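Local coordinates for protein 2-oxoglutarate dehydrogenase E3 component (Thermus thermophilus, PDB 2YQU) that probably oxidises protein-bound dihydrolipoamide with NAD(+) as the E3 component of 2-oxoglutarate dehydrogenase, carrying one FAD per subunit, at residues W146-V154 with V231-A241; V193-I202 with L223-V231. All coordinates share one frame; numbering follows the deposited sequence.

Contact 1. Residues W146-V154 with V231-A241; sequences WAQVDYERV and VTAVVPEAKGA
Val234 is held through both its backbone N and its backbone O: its N donates to Trp146 O (3.1 Å), and its O receives Gln148 N (2.9 Å) in a nearly straight bond. This single bridge, set opposite Ala147, ties the loop to the strand. Beyond it the loop closes on Asp150, whose OD2 takes Glu152 N from above the carboxylate plane, an Asx turn; Arg153 N, on the syn side, extends it to an Asx motif, and Val154 N, also syn, adds a third bond. The other oxygen, OD1, rests against Pro236 CB at 3.4 Å. An alanine in place of Asp150 would remove OD2, and the three amides would probably lose their common partner, letting the turn drift off Pro236. Arg153 bends at chi2 (-64°) and lays one guanidinium face over the Lys239-Gly240 peptide; a water links its NE to Ala238 O, while NH2 reaches Asp254 O. Apolar packing fills in between: Val154 CG1 presses tightly on Val234 CG1 (3.5 Å), and Val154 CG2 meets Ala241 CB. At the far end the Trp146 ring has Val231 O over its centre on one face, CZ3 against Val231 CG1 (3.6 Å), and Val234 CG2 at its edge. A loop leading into the parallel NAD-domain sheet is thus clasped against the three-stranded antiparallel sheet that strand 231-237 borders, and the contact takes in Val231, a residue of the NAD(+) site.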
loop_
_atom_site.group_PDB
_atom_site.type_symbol
_atom_site.label_atom_id
_atom_site.label_comp_id
_atom_site.label_asym_id
_atom_site.label_seq_id
_atom_site.Cartn_x
_atom_site.Cartn_y
_atom_site.Cartn_z
ATOM N N TRP A 146 -12.997 14.350 36.791
ATOM C CA TRP A 146 -14.304 13.684 36.868
ATOM C C TRP A 146 -14.266 12.209 36.470
ATOM O O TRP A 146 -15.230 11.488 36.701
ATOM C CB TRP A 146 -15.363 14.420 36.031
ATOM C CG TRP A 146 -14.947 14.826 34.653
ATOM C CD1 TRP A 146 -14.596 16.077 34.248
ATOM C CD2 TRP A 146 -14.848 13.988 33.489
ATOM N NE1 TRP A 146 -14.283 16.075 32.911
ATOM C CE2 TRP A 146 -14.430 14.806 32.418
ATOM C CE3 TRP A 146 -15.070 12.624 33.240
ATOM C CZ2 TRP A 146 -14.226 14.315 31.129
ATOM C CZ3 TRP A 146 -14.870 12.136 31.953
ATOM C CH2 TRP A 146 -14.453 12.980 30.919
ATOM N N ALA A 147 -13.170 11.769 35.859
ATOM C CA ALA A 147 -13.002 10.365 35.499
ATOM C C ALA A 147 -12.239 9.625 36.583
ATOM O O ALA A 147 -11.045 9.841 36.767
ATOM C CB ALA A 147 -12.286 10.238 34.163
ATOM N N GLN A 148 -12.942 8.761 37.309
ATOM C CA GLN A 148 -12.333 7.971 38.374
ATOM C C GLN A 148 -11.789 6.673 37.784
ATOM O O GLN A 148 -12.474 5.656 37.740
ATOM C CB GLN A 148 -13.346 7.703 39.496
ATOM C CG GLN A 148 -13.852 8.984 40.167
ATOM C CD GLN A 148 -14.996 8.751 41.142
ATOM O OE1 GLN A 148 -15.954 9.528 41.171
ATOM N NE2 GLN A 148 -14.899 7.692 41.937
ATOM N N VAL A 149 -10.555 6.748 37.304
ATOM C CA VAL A 149 -9.867 5.622 36.691
ATOM C C VAL A 149 -9.289 4.736 37.785
ATOM O O VAL A 149 -8.432 5.179 38.555
ATOM C CB VAL A 149 -8.730 6.124 35.765
ATOM C CG1 VAL A 149 -7.885 4.962 35.225
ATOM C CG2 VAL A 149 -9.314 6.940 34.630
ATOM N N ASP A 150 -9.767 3.496 37.857
ATOM C CA ASP A 150 -9.216 2.498 38.775
ATOM C C ASP A 150 -8.364 1.437 38.050
ATOM O O ASP A 150 -7.956 0.449 38.654
ATOM C CB ASP A 150 -10.350 1.834 39.586
ATOM C CG ASP A 150 -11.257 0.977 38.730
ATOM O OD1 ASP A 150 -12.156 0.294 39.276
ATOM O OD2 ASP A 150 -11.137 0.913 37.490
ATOM N N TYR A 151 -8.124 1.640 36.753
ATOM C CA TYR A 151 -7.341 0.711 35.917
ATOM C C TYR A 151 -7.899 -0.728 35.866
ATOM O O TYR A 151 -7.197 -1.665 35.492
ATOM C CB TYR A 151 -5.869 0.742 36.346
ATOM C CG TYR A 151 -5.315 2.148 36.308
ATOM C CD1 TYR A 151 -5.119 2.878 37.478
ATOM C CD2 TYR A 151 -5.039 2.769 35.094
ATOM C CE1 TYR A 151 -4.637 4.189 37.437
ATOM C CE2 TYR A 151 -4.558 4.061 35.042
ATOM C CZ TYR A 151 -4.357 4.772 36.214
ATOM O OH TYR A 151 -3.877 6.061 36.150
ATOM N N GLU A 152 -9.178 -0.874 36.203
ATOM C CA GLU A 152 -9.861 -2.163 36.208
ATOM C C GLU A 152 -11.147 -2.054 35.395
ATOM O O GLU A 152 -11.232 -2.589 34.292
ATOM C CB GLU A 152 -10.179 -2.600 37.644
ATOM C CG GLU A 152 -8.965 -3.059 38.438
ATOM C CD GLU A 152 -9.233 -3.141 39.934
ATOM O OE1 GLU A 152 -10.413 -3.035 40.347
ATOM O OE2 GLU A 152 -8.264 -3.316 40.710
ATOM N N ARG A 153 -12.138 -1.357 35.950
ATOM C CA ARG A 153 -13.422 -1.132 35.289
ATOM C C ARG A 153 -13.432 0.151 34.460
ATOM O O ARG A 153 -14.032 0.191 33.390
ATOM C CB ARG A 153 -14.551 -1.086 36.333
ATOM C CG ARG A 153 -14.897 -2.454 36.932
ATOM C CD ARG A 153 -15.458 -3.435 35.914
ATOM N NE ARG A 153 -15.873 -4.710 36.498
ATOM C CZ ARG A 153 -16.181 -5.793 35.787
ATOM N NH1 ARG A 153 -16.549 -6.911 36.405
ATOM N NH2 ARG A 153 -16.137 -5.766 34.457
ATOM N N VAL A 154 -12.808 1.202 34.983
ATOM C CA VAL A 154 -12.568 2.438 34.254
ATOM C C VAL A 154 -11.074 2.498 33.957
ATOM O O VAL A 154 -10.260 2.513 34.878
ATOM C CB VAL A 154 -12.989 3.673 35.074
ATOM C CG1 VAL A 154 -12.801 4.948 34.266
ATOM C CG2 VAL A 154 -14.437 3.533 35.526
ATOM N N VAL A 231 -19.497 14.347 28.810
ATOM C CA VAL A 231 -19.432 13.434 29.943
ATOM C C VAL A 231 -19.051 14.240 31.186
ATOM O O VAL A 231 -18.105 15.029 31.158
ATOM C CB VAL A 231 -18.398 12.312 29.699
ATOM C CG1 VAL A 231 -18.231 11.449 30.944
ATOM C CG2 VAL A 231 -18.812 11.469 28.500
ATOM N N THR A 232 -19.806 14.044 32.265
ATOM C CA THR A 232 -19.604 14.788 33.505
ATOM C C THR A 232 -19.013 13.923 34.615
ATOM O O THR A 232 -18.475 14.459 35.586
ATOM C CB THR A 232 -20.925 15.404 33.982
ATOM O OG1 THR A 232 -21.958 14.414 33.994
ATOM C CG2 THR A 232 -21.417 16.455 33.012
ATOM N N ALA A 233 -19.122 12.601 34.489
ATOM C CA ALA A 233 -18.507 11.689 35.452
ATOM C C ALA A 233 -18.317 10.296 34.863
ATOM O O ALA A 233 -19.101 9.855 34.034
ATOM C CB ALA A 233 -19.359 11.595 36.727
ATOM N N VAL A 234 -17.260 9.623 35.297
ATOM C CA VAL A 234 -17.085 8.200 35.041
ATOM C C VAL A 234 -16.702 7.578 36.368
ATOM O O VAL A 234 -15.713 7.976 36.972
ATOM C CB VAL A 234 -16.004 7.919 33.983
ATOM C CG1 VAL A 234 -15.887 6.411 33.717
ATOM C CG2 VAL A 234 -16.329 8.663 32.691
ATOM N N VAL A 235 -17.501 6.620 36.826
ATOM C CA VAL A 235 -17.333 6.044 38.156
ATOM C C VAL A 235 -17.389 4.520 38.094
ATOM O O VAL A 235 -18.296 3.963 37.493
ATOM C CB VAL A 235 -18.436 6.545 39.130
ATOM C CG1 VAL A 235 -18.152 6.072 40.554
ATOM C CG2 VAL A 235 -18.552 8.060 39.085
ATOM N N PRO A 236 -16.419 3.838 38.691
ATOM C CA PRO A 236 -16.488 2.377 38.783
ATOM C C PRO A 236 -17.607 1.918 39.716
ATOM O O PRO A 236 -17.954 2.616 40.662
ATOM C CB PRO A 236 -15.109 1.976 39.326
ATOM C CG PRO A 236 -14.513 3.201 39.895
ATOM C CD PRO A 236 -15.185 4.381 39.283
ATOM N N GLU A 237 -18.181 0.764 39.402
ATOM C CA GLU A 237 -19.190 0.113 40.235
ATOM C C GLU A 237 -18.742 -1.325 40.503
ATOM O O GLU A 237 -17.676 -1.741 40.038
ATOM C CB GLU A 237 -20.549 0.167 39.535
ATOM C CG GLU A 237 -21.098 1.584 39.432
ATOM C CD GLU A 237 -22.321 1.711 38.546
ATOM O OE1 GLU A 237 -23.085 2.674 38.748
ATOM O OE2 GLU A 237 -22.524 0.875 37.645
ATOM N N ALA A 238 -19.549 -2.077 41.251
ATOM C CA ALA A 238 -19.167 -3.413 41.717
ATOM C C ALA A 238 -18.711 -4.362 40.604
ATOM O O ALA A 238 -17.667 -5.010 40.725
ATOM C CB ALA A 238 -20.318 -4.041 42.512
ATOM N N LYS A 239 -19.490 -4.440 39.526
ATOM C CA LYS A 239 -19.164 -5.316 38.397
ATOM C C LYS A 239 -19.406 -4.593 37.067
ATOM O O LYS A 239 -19.924 -5.163 36.102
ATOM C CB LYS A 239 -19.963 -6.621 38.482
ATOM C CG LYS A 239 -21.471 -6.440 38.501
ATOM C CD LYS A 239 -22.181 -7.758 38.771
ATOM C CE LYS A 239 -22.287 -8.044 40.257
ATOM N NZ LYS A 239 -22.637 -9.470 40.496
ATOM N N GLY A 240 -19.003 -3.328 37.037
ATOM C CA GLY A 240 -19.134 -2.491 35.861
ATOM C C GLY A 240 -18.698 -1.069 36.155
ATOM O O GLY A 240 -17.856 -0.839 37.018
ATOM N N ALA A 241 -19.273 -0.122 35.424
ATOM C CA ALA A 241 -19.004 1.303 35.615
ATOM C C ALA A 241 -20.113 2.122 34.983
ATOM O O ALA A 241 -20.769 1.674 34.043
ATOM C CB ALA A 241 -17.650 1.691 35.015
HETATM O O HOH W 1 -15.292 -5.402 39.494
#

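Contact 2. Residues V193-I202 with L223-V231; sequences VIVLEYMDRI and LTIRTGVRV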
loop_
_atom_site.group_PDB
_atom_site.type_symbol
_atom_site.label_atom_id
_atom_site.label_comp_id
_atom_site.label_asym_id
_atom_site.label_seq_id
_atom_site.Cartn_x
_atom_site.Cartn_y
_atom_site.Cartn_z
ATOM N N VAL A 193 -20.297 -1.441 21.511
ATOM C CA VAL A 193 -19.389 -0.326 21.752
ATOM C C VAL A 193 -20.111 0.988 21.494
ATOM O O VAL A 193 -20.768 1.153 20.462
ATOM C CB VAL A 193 -18.129 -0.440 20.869
ATOM C CG1 VAL A 193 -17.187 0.747 21.102
ATOM C CG2 VAL A 193 -17.421 -1.760 21.141
ATOM N N ILE A 194 -20.002 1.901 22.459
ATOM C CA ILE A 194 -20.540 3.245 22.353
ATOM C C ILE A 194 -19.392 4.228 22.498
ATOM O O ILE A 194 -18.618 4.127 23.440
ATOM C CB ILE A 194 -21.579 3.510 23.470
ATOM C CG1 ILE A 194 -22.744 2.523 23.359
ATOM C CG2 ILE A 194 -22.068 4.949 23.401
ATOM C CD1 ILE A 194 -23.685 2.539 24.564
ATOM N N VAL A 195 -19.301 5.184 21.582
ATOM C CA VAL A 195 -18.242 6.187 21.594
ATOM C C VAL A 195 -18.892 7.541 21.878
ATOM O O VAL A 195 -19.819 7.932 21.188
ATOM C CB VAL A 195 -17.496 6.230 20.241
ATOM C CG1 VAL A 195 -16.430 7.321 20.234
ATOM C CG2 VAL A 195 -16.882 4.869 19.924
ATOM N N LEU A 196 -18.412 8.231 22.911
ATOM C CA LEU A 196 -18.938 9.538 23.303
ATOM C C LEU A 196 -17.880 10.601 23.037
ATOM O O LEU A 196 -16.748 10.468 23.488
ATOM C CB LEU A 196 -19.287 9.538 24.789
ATOM C CG LEU A 196 -20.217 8.418 25.253
ATOM C CD1 LEU A 196 -20.282 8.372 26.762
ATOM C CD2 LEU A 196 -21.596 8.610 24.656
ATOM N N GLU A 197 -18.253 11.656 22.325
ATOM C CA GLU A 197 -17.330 12.746 22.005
ATOM C C GLU A 197 -18.018 14.094 22.227
ATOM O O GLU A 197 -19.161 14.294 21.823
ATOM C CB GLU A 197 -16.821 12.591 20.568
ATOM C CG GLU A 197 -15.968 13.732 20.012
ATOM C CD GLU A 197 -14.836 14.160 20.927
ATOM O OE1 GLU A 197 -14.106 13.293 21.438
ATOM O OE2 GLU A 197 -14.671 15.381 21.141
ATOM N N TYR A 198 -17.308 15.010 22.884
ATOM C CA TYR A 198 -17.816 16.346 23.197
ATOM C C TYR A 198 -17.953 17.223 21.951
ATOM O O TYR A 198 -18.956 17.911 21.766
ATOM C CB TYR A 198 -16.879 17.019 24.204
ATOM C CG TYR A 198 -17.222 18.455 24.528
ATOM C CD1 TYR A 198 -18.364 18.775 25.248
ATOM C CD2 TYR A 198 -16.392 19.495 24.119
ATOM C CE1 TYR A 198 -18.673 20.097 25.554
ATOM C CE2 TYR A 198 -16.692 20.807 24.410
ATOM C CZ TYR A 198 -17.827 21.107 25.132
ATOM O OH TYR A 198 -18.113 22.423 25.422
ATOM N N MET A 199 -16.929 17.202 21.105
ATOM C CA MET A 199 -16.943 17.953 19.855
ATOM C C MET A 199 -17.983 17.398 18.892
ATOM O O MET A 199 -18.474 16.285 19.072
ATOM C CB MET A 199 -15.564 17.908 19.204
ATOM C CG MET A 199 -14.464 18.517 20.059
ATOM S SD MET A 199 -12.850 18.393 19.280
ATOM C CE MET A 199 -13.027 19.616 18.021
ATOM N N ASP A 200 -18.296 18.171 17.856
ATOM C CA ASP A 200 -19.363 17.822 16.909
ATOM C C ASP A 200 -18.938 16.831 15.821
ATOM O O ASP A 200 -19.642 16.669 14.824
ATOM C CB ASP A 200 -19.940 19.091 16.257
ATOM C CG ASP A 200 -18.959 19.787 15.313
ATOM O OD1 ASP A 200 -17.773 19.383 15.225
ATOM O OD2 ASP A 200 -19.295 20.765 14.613
ATOM N N ARG A 201 -17.788 16.192 16.011
ATOM C CA ARG A 201 -17.281 15.188 15.083
ATOM C C ARG A 201 -16.220 14.322 15.755
ATOM O O ARG A 201 -15.670 14.691 16.788
ATOM C CB ARG A 201 -16.682 15.866 13.855
ATOM C CG ARG A 201 -15.490 16.737 14.177
ATOM C CD ARG A 201 -15.128 17.710 13.101
ATOM N NE ARG A 201 -13.793 18.256 13.330
ATOM C CZ ARG A 201 -13.516 19.291 14.127
ATOM N NH1 ARG A 201 -12.256 19.697 14.251
ATOM N NH2 ARG A 201 -14.472 19.923 14.804
ATOM N N ILE A 202 -15.936 13.172 15.155
ATOM C CA ILE A 202 -14.838 12.318 15.591
ATOM C C ILE A 202 -13.599 12.609 14.749
ATOM O O ILE A 202 -13.681 13.305 13.739
ATOM C CB ILE A 202 -15.228 10.824 15.526
ATOM C CG1 ILE A 202 -15.545 10.379 14.096
ATOM C CG2 ILE A 202 -16.433 10.551 16.432
ATOM C CD1 ILE A 202 -15.676 8.876 13.955
ATOM N N LEU A 223 -21.045 0.254 15.612
ATOM C CA LEU A 223 -20.697 1.065 16.777
ATOM C C LEU A 223 -21.760 2.132 16.939
ATOM O O LEU A 223 -22.338 2.607 15.957
ATOM C CB LEU A 223 -19.334 1.747 16.601
ATOM C CG LEU A 223 -18.086 0.876 16.769
ATOM C CD1 LEU A 223 -17.854 0.008 15.534
ATOM C CD2 LEU A 223 -16.877 1.756 17.037
ATOM N N THR A 224 -22.033 2.501 18.181
ATOM C CA THR A 224 -22.851 3.669 18.461
ATOM C C THR A 224 -21.888 4.835 18.623
ATOM O O THR A 224 -20.955 4.740 19.412
ATOM C CB THR A 224 -23.664 3.446 19.733
ATOM O OG1 THR A 224 -24.634 2.416 19.501
ATOM C CG2 THR A 224 -24.484 4.680 20.095
ATOM N N ILE A 225 -22.076 5.890 17.837
ATOM C CA ILE A 225 -21.254 7.100 17.914
ATOM C C ILE A 225 -22.140 8.290 18.287
ATOM O O ILE A 225 -23.097 8.605 17.584
ATOM C CB ILE A 225 -20.562 7.399 16.556
ATOM C CG1 ILE A 225 -19.837 6.165 15.995
ATOM C CG2 ILE A 225 -19.595 8.570 16.688
ATOM C CD1 ILE A 225 -18.709 5.666 16.846
ATOM N N ARG A 226 -21.806 8.962 19.383
ATOM C CA ARG A 226 -22.582 10.100 19.850
ATOM C C ARG A 226 -21.670 11.290 20.066
ATOM O O ARG A 226 -20.919 11.336 21.038
ATOM C CB ARG A 226 -23.306 9.765 21.144
ATOM C CG ARG A 226 -24.285 8.618 21.005
ATOM C CD ARG A 226 -24.903 8.225 22.311
ATOM N NE ARG A 226 -25.689 9.327 22.852
ATOM C CZ ARG A 226 -26.229 9.347 24.062
ATOM N NH1 ARG A 226 -26.081 8.322 24.892
ATOM N NH2 ARG A 226 -26.934 10.405 24.439
ATOM N N THR A 227 -21.746 12.241 19.151
ATOM C CA THR A 227 -20.990 13.480 19.253
ATOM C C THR A 227 -21.838 14.558 19.928
ATOM O O THR A 227 -23.040 14.368 20.145
ATOM C CB THR A 227 -20.538 13.946 17.863
ATOM O OG1 THR A 227 -21.679 14.156 17.020
ATOM C CG2 THR A 227 -19.725 12.855 17.161
ATOM N N GLY A 228 -21.213 15.683 20.270
ATOM C CA GLY A 228 -21.912 16.769 20.942
ATOM C C GLY A 228 -22.419 16.420 22.335
ATOM O O GLY A 228 -23.414 16.981 22.791
ATOM N N VAL A 229 -21.717 15.515 23.018
ATOM C CA VAL A 229 -22.121 15.003 24.324
ATOM C C VAL A 229 -20.998 15.250 25.333
ATOM O O VAL A 229 -19.863 14.828 25.125
ATOM C CB VAL A 229 -22.425 13.489 24.240
ATOM C CG1 VAL A 229 -22.528 12.849 25.620
ATOM C CG2 VAL A 229 -23.707 13.251 23.431
ATOM N N ARG A 230 -21.329 15.931 26.422
ATOM C CA ARG A 230 -20.365 16.180 27.488
ATOM C C ARG A 230 -20.517 15.174 28.628
ATOM O O ARG A 230 -21.519 15.166 29.343
ATOM C CB ARG A 230 -20.522 17.597 28.037
ATOM C CG ARG A 230 -19.449 17.949 29.062
ATOM C CD ARG A 230 -19.263 19.437 29.268
ATOM N NE ARG A 230 -20.354 20.022 30.035
ATOM C CZ ARG A 230 -20.439 20.028 31.363
ATOM N NH1 ARG A 230 -19.504 19.466 32.118
ATOM N NH2 ARG A 230 -21.471 20.607 31.946
ATOM N N VAL A 231 -19.497 14.347 28.810
ATOM C CA VAL A 231 -19.432 13.434 29.943
ATOM C C VAL A 231 -19.051 14.240 31.186
ATOM O O VAL A 231 -18.105 15.029 31.158
ATOM C CB VAL A 231 -18.398 12.312 29.699
ATOM C CG1 VAL A 231 -18.231 11.449 30.944
ATOM C CG2 VAL A 231 -18.812 11.469 28.500
HETATM O O HOH W 2 -23.612 0.070 20.555
HETATM O O HOH W 3 -21.463 14.000 14.261
#
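Val195 N donates to Thr224 O at 2.8 Å, the shortest bond of a parallel strand pair that also joins Thr224 N to Val193 O, Arg226 N to Val195 O and Glu197 N to Arg226 O. Past the strands the pairing shifts: Val229 N bonds Glu197 O, and Gly228 N reaches Met199 O (3.0 Å) from above the carbonyl plane. Thr227 sits in this bend with CB 3.3 Å from Met199 O, and a water connects its OG1 to Asp200 O. The carboxylate of Glu197 turns back on its own loop, OE2 accepting Met199 N at 2.9 Å from the anti side while OE1 takes Gly175 N. On one face of the sheet Ile225 CD1 touches Val195 CB (3.6 Å), the two side chains lying side by side, and Ile202 crosses Ile225 at about a right angle, CG2 to CG2. On the other face Leu196 CD2 runs alongside the aliphatic part of Arg226, whose NH1 forms a salt bridge with Glu249. With CG anti to the backbone N (chi1 175°), Tyr198 extends beside Arg230 and meets its CB with the ring edge, CD1 at 3.7 Å. In this beta-alpha-beta unit, the bonds to Met199 N and Gly175 N probably restrict the rotation of the Glu197 carboxylate, pre-setting an acidic group at the strand end where Glu197 contributes to the NAD(+) site.

The two contacts meet at Val231, with centres about 18 Å apart on the same side of the chain's centre. Along the chain contact 2 is nested inside the loop that contact 1 closes: 146-154 comes first, then strand 192-196, helix 208-221 and strand 224-226, and finally strand 231-237. Strands 154-155 and 224-226 are the two outermost strands of one parallel five-stranded sheet, so contact 1 lies by one border and contact 2 makes up the other. Strand 231-237 is the next strand, after a short loop, and belongs to the antiparallel sheet. Together they connect the two sheets of the NAD-binding region, with Glu197 of contact 2 and the shared Val231 both belonging to the NAD(+) site.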